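Local coordinates for protein HTH-type transcriptional repressor PhnF (Mycobacterium smegmatis, PDB 3F8M) that represses the phnDCE operon for phosphate uptake when phosphate is available, acting as a DNA-binding transcription regulator of the GntR family, at residues A[130-135]-A[144-149]. Sequence-based numbering, arbitrary orientation.
Sequences QLERVL and LETTKL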
loop_
_atom_site.group_PDB
_atom_site.type_symbol
_atom_site.label_atom_id
_atom_site.label_comp_id
_atom_site.label_asym_id
_atom_site.label_seq_id
_atom_site.Cartn_x
_atom_site.Cartn_y
_atom_site.Cartn_z
ATOM N N GLN A 130 8.194 13.518 -20.082
ATOM C CA GLN A 130 7.495 13.354 -18.777
ATOM C C GLN A 130 6.103 13.939 -18.852
ATOM O O GLN A 130 5.933 15.076 -19.298
ATOM C CB GLN A 130 8.261 14.067 -17.676
ATOM C CG GLN A 130 7.548 14.032 -16.292
ATOM C CD GLN A 130 8.357 14.718 -15.223
ATOM O OE1 GLN A 130 9.231 14.101 -14.633
ATOM N NE2 GLN A 130 8.049 15.976 -14.944
ATOM N N LEU A 131 5.117 13.145 -18.415
ATOM C CA LEU A 131 3.761 13.570 -18.354
ATOM C C LEU A 131 3.413 13.689 -16.863
ATOM O O LEU A 131 3.580 12.723 -16.090
ATOM C CB LEU A 131 2.840 12.520 -18.969
ATOM C CG LEU A 131 1.328 12.788 -18.788
ATOM C CD1 LEU A 131 0.867 14.155 -19.388
ATOM C CD2 LEU A 131 0.536 11.620 -19.373
ATOM N N GLU A 132 2.917 14.859 -16.472
ATOM C CA GLU A 132 2.409 15.044 -15.090
ATOM C C GLU A 132 0.961 15.409 -15.141
ATOM O O GLU A 132 0.545 16.253 -15.938
ATOM C CB GLU A 132 3.110 16.162 -14.368
ATOM C CG GLU A 132 4.396 15.817 -13.759
ATOM C CD GLU A 132 4.643 16.573 -12.425
ATOM O OE1 GLU A 132 4.506 17.825 -12.386
ATOM O OE2 GLU A 132 5.046 15.897 -11.461
ATOM N N ARG A 133 0.165 14.717 -14.327
ATOM C CA ARG A 133 -1.270 14.907 -14.321
ATOM C C ARG A 133 -1.732 14.792 -12.860
ATOM O O ARG A 133 -1.101 14.093 -12.045
ATOM C CB ARG A 133 -1.960 13.817 -15.123
ATOM C CG ARG A 133 -1.677 13.903 -16.654
ATOM C CD ARG A 133 -2.525 12.963 -17.473
ATOM N NE ARG A 133 -2.405 11.545 -17.183
ATOM C CZ ARG A 133 -3.053 10.612 -17.886
ATOM N NH1 ARG A 133 -2.930 9.333 -17.570
ATOM N NH2 ARG A 133 -3.832 10.966 -18.889
ATOM N N VAL A 134 -2.851 15.454 -12.583
ATOM C CA VAL A 134 -3.585 15.303 -11.325
ATOM C C VAL A 134 -4.824 14.427 -11.566
ATOM O O VAL A 134 -5.550 14.623 -12.546
ATOM C CB VAL A 134 -3.998 16.696 -10.763
ATOM C CG1 VAL A 134 -4.833 16.574 -9.487
ATOM C CG2 VAL A 134 -2.780 17.581 -10.512
ATOM N N LEU A 135 -5.059 13.487 -10.673
ATOM C CA LEU A 135 -6.220 12.613 -10.708
ATOM C C LEU A 135 -7.273 13.218 -9.764
ATOM O O LEU A 135 -6.919 13.748 -8.701
ATOM C CB LEU A 135 -5.795 11.236 -10.201
ATOM C CG LEU A 135 -4.686 10.486 -10.985
ATOM C CD1 LEU A 135 -4.433 9.033 -10.511
ATOM C CD2 LEU A 135 -4.897 10.507 -12.519
ATOM N N LEU A 144 -1.175 12.881 -7.683
ATOM C CA LEU A 144 -0.306 13.474 -8.711
ATOM C C LEU A 144 0.534 12.333 -9.282
ATOM O O LEU A 144 1.241 11.594 -8.533
ATOM C CB LEU A 144 0.569 14.553 -8.051
ATOM C CG LEU A 144 1.715 15.112 -8.917
ATOM C CD1 LEU A 144 1.122 16.052 -9.963
ATOM C CD2 LEU A 144 2.772 15.849 -8.124
ATOM N N GLU A 145 0.434 12.185 -10.602
ATOM C CA GLU A 145 1.029 11.082 -11.354
ATOM C C GLU A 145 2.088 11.673 -12.272
ATOM O O GLU A 145 1.746 12.540 -13.077
ATOM C CB GLU A 145 -0.070 10.503 -12.231
ATOM C CG GLU A 145 0.318 9.285 -13.043
ATOM C CD GLU A 145 -0.717 8.947 -14.067
ATOM O OE1 GLU A 145 -0.968 9.815 -14.991
ATOM O OE2 GLU A 145 -1.275 7.811 -13.931
ATOM N N THR A 146 3.328 11.220 -12.125
ATOM C CA THR A 146 4.450 11.754 -12.924
ATOM C C THR A 146 5.021 10.565 -13.656
ATOM O O THR A 146 5.576 9.651 -13.020
ATOM C CB THR A 146 5.472 12.384 -11.979
ATOM O OG1 THR A 146 4.807 13.356 -11.131
ATOM C CG2 THR A 146 6.652 13.054 -12.795
ATOM N N THR A 147 4.851 10.536 -14.979
ATOM C CA THR A 147 5.258 9.369 -15.741
ATOM C C THR A 147 6.437 9.811 -16.605
ATOM O O THR A 147 6.317 10.797 -17.299
ATOM C CB THR A 147 4.147 8.863 -16.651
ATOM O OG1 THR A 147 2.999 8.495 -15.846
ATOM C CG2 THR A 147 4.593 7.599 -17.456
ATOM N N LYS A 148 7.560 9.121 -16.474
ATOM C CA LYS A 148 8.750 9.384 -17.328
ATOM C C LYS A 148 8.807 8.290 -18.374
ATOM O O LYS A 148 8.827 7.121 -18.047
ATOM C CB LYS A 148 10.025 9.365 -16.498
ATOM C CG LYS A 148 10.095 10.583 -15.611
ATOM C CD LYS A 148 11.245 10.488 -14.656
ATOM C CE LYS A 148 11.153 11.665 -13.675
ATOM N NZ LYS A 148 12.397 11.726 -12.845
ATOM N N LEU A 149 8.871 8.678 -19.639
ATOM C CA LEU A 149 8.812 7.730 -20.732
ATOM C C LEU A 149 10.089 7.901 -21.559
ATOM O O LEU A 149 10.541 9.024 -21.729
ATOM C CB LEU A 149 7.631 8.086 -21.650
ATOM C CG LEU A 149 6.209 8.067 -21.047
ATOM C CD1 LEU A 149 5.191 8.748 -21.965
ATOM C CD2 LEU A 149 5.859 6.563 -20.823
HETATM O O HOH W 1 1.385 10.785 -15.765
#
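Arg-133 and Glu-145 face each other as a hydrogen-bonded pair in the antiparallel beta hairpin 127-137/140-150 of the UTRA domain, the two short strand axes running at 169°. Arg-133 N reaches Glu-145 O at 3.0 Å, and Glu-145 N returns to Arg-133 O at 2.8 Å; Leu-131 and Thr-147 form the second such pair. Arg-133 also grips the Glu-145 carboxylate side-on, through NE and NH1: NE lies 3.1 Å from Glu-145 OE1, and NH1 donates to the same oxygen, which sits in the guanidinium plane. Guanidinium and carboxylate planes differ by 20°, while Leu-131 CD2 covers one guanidinium face near its rim. Arg-133 NH2 is held by the carbonyls of His-163 and Ala-165, which fix the group's far end.

On the other face, Thr-146 OG1 donates to the anti lone pair of Glu-132 OE2 at 2.6 Å. Glu-132 OE1 salt-bridges Arg-193, so both carboxylate oxygens are engaged. Thr-146 CG2, anti to its own backbone N, lies 3.3 Å from Gln-130 OE1. A water ties the strands on the Arg-133 face, hydrogen-bonded to Leu-131 O, to Thr-147 OG1 and, at 2.7 Å, to Glu-145 OE1.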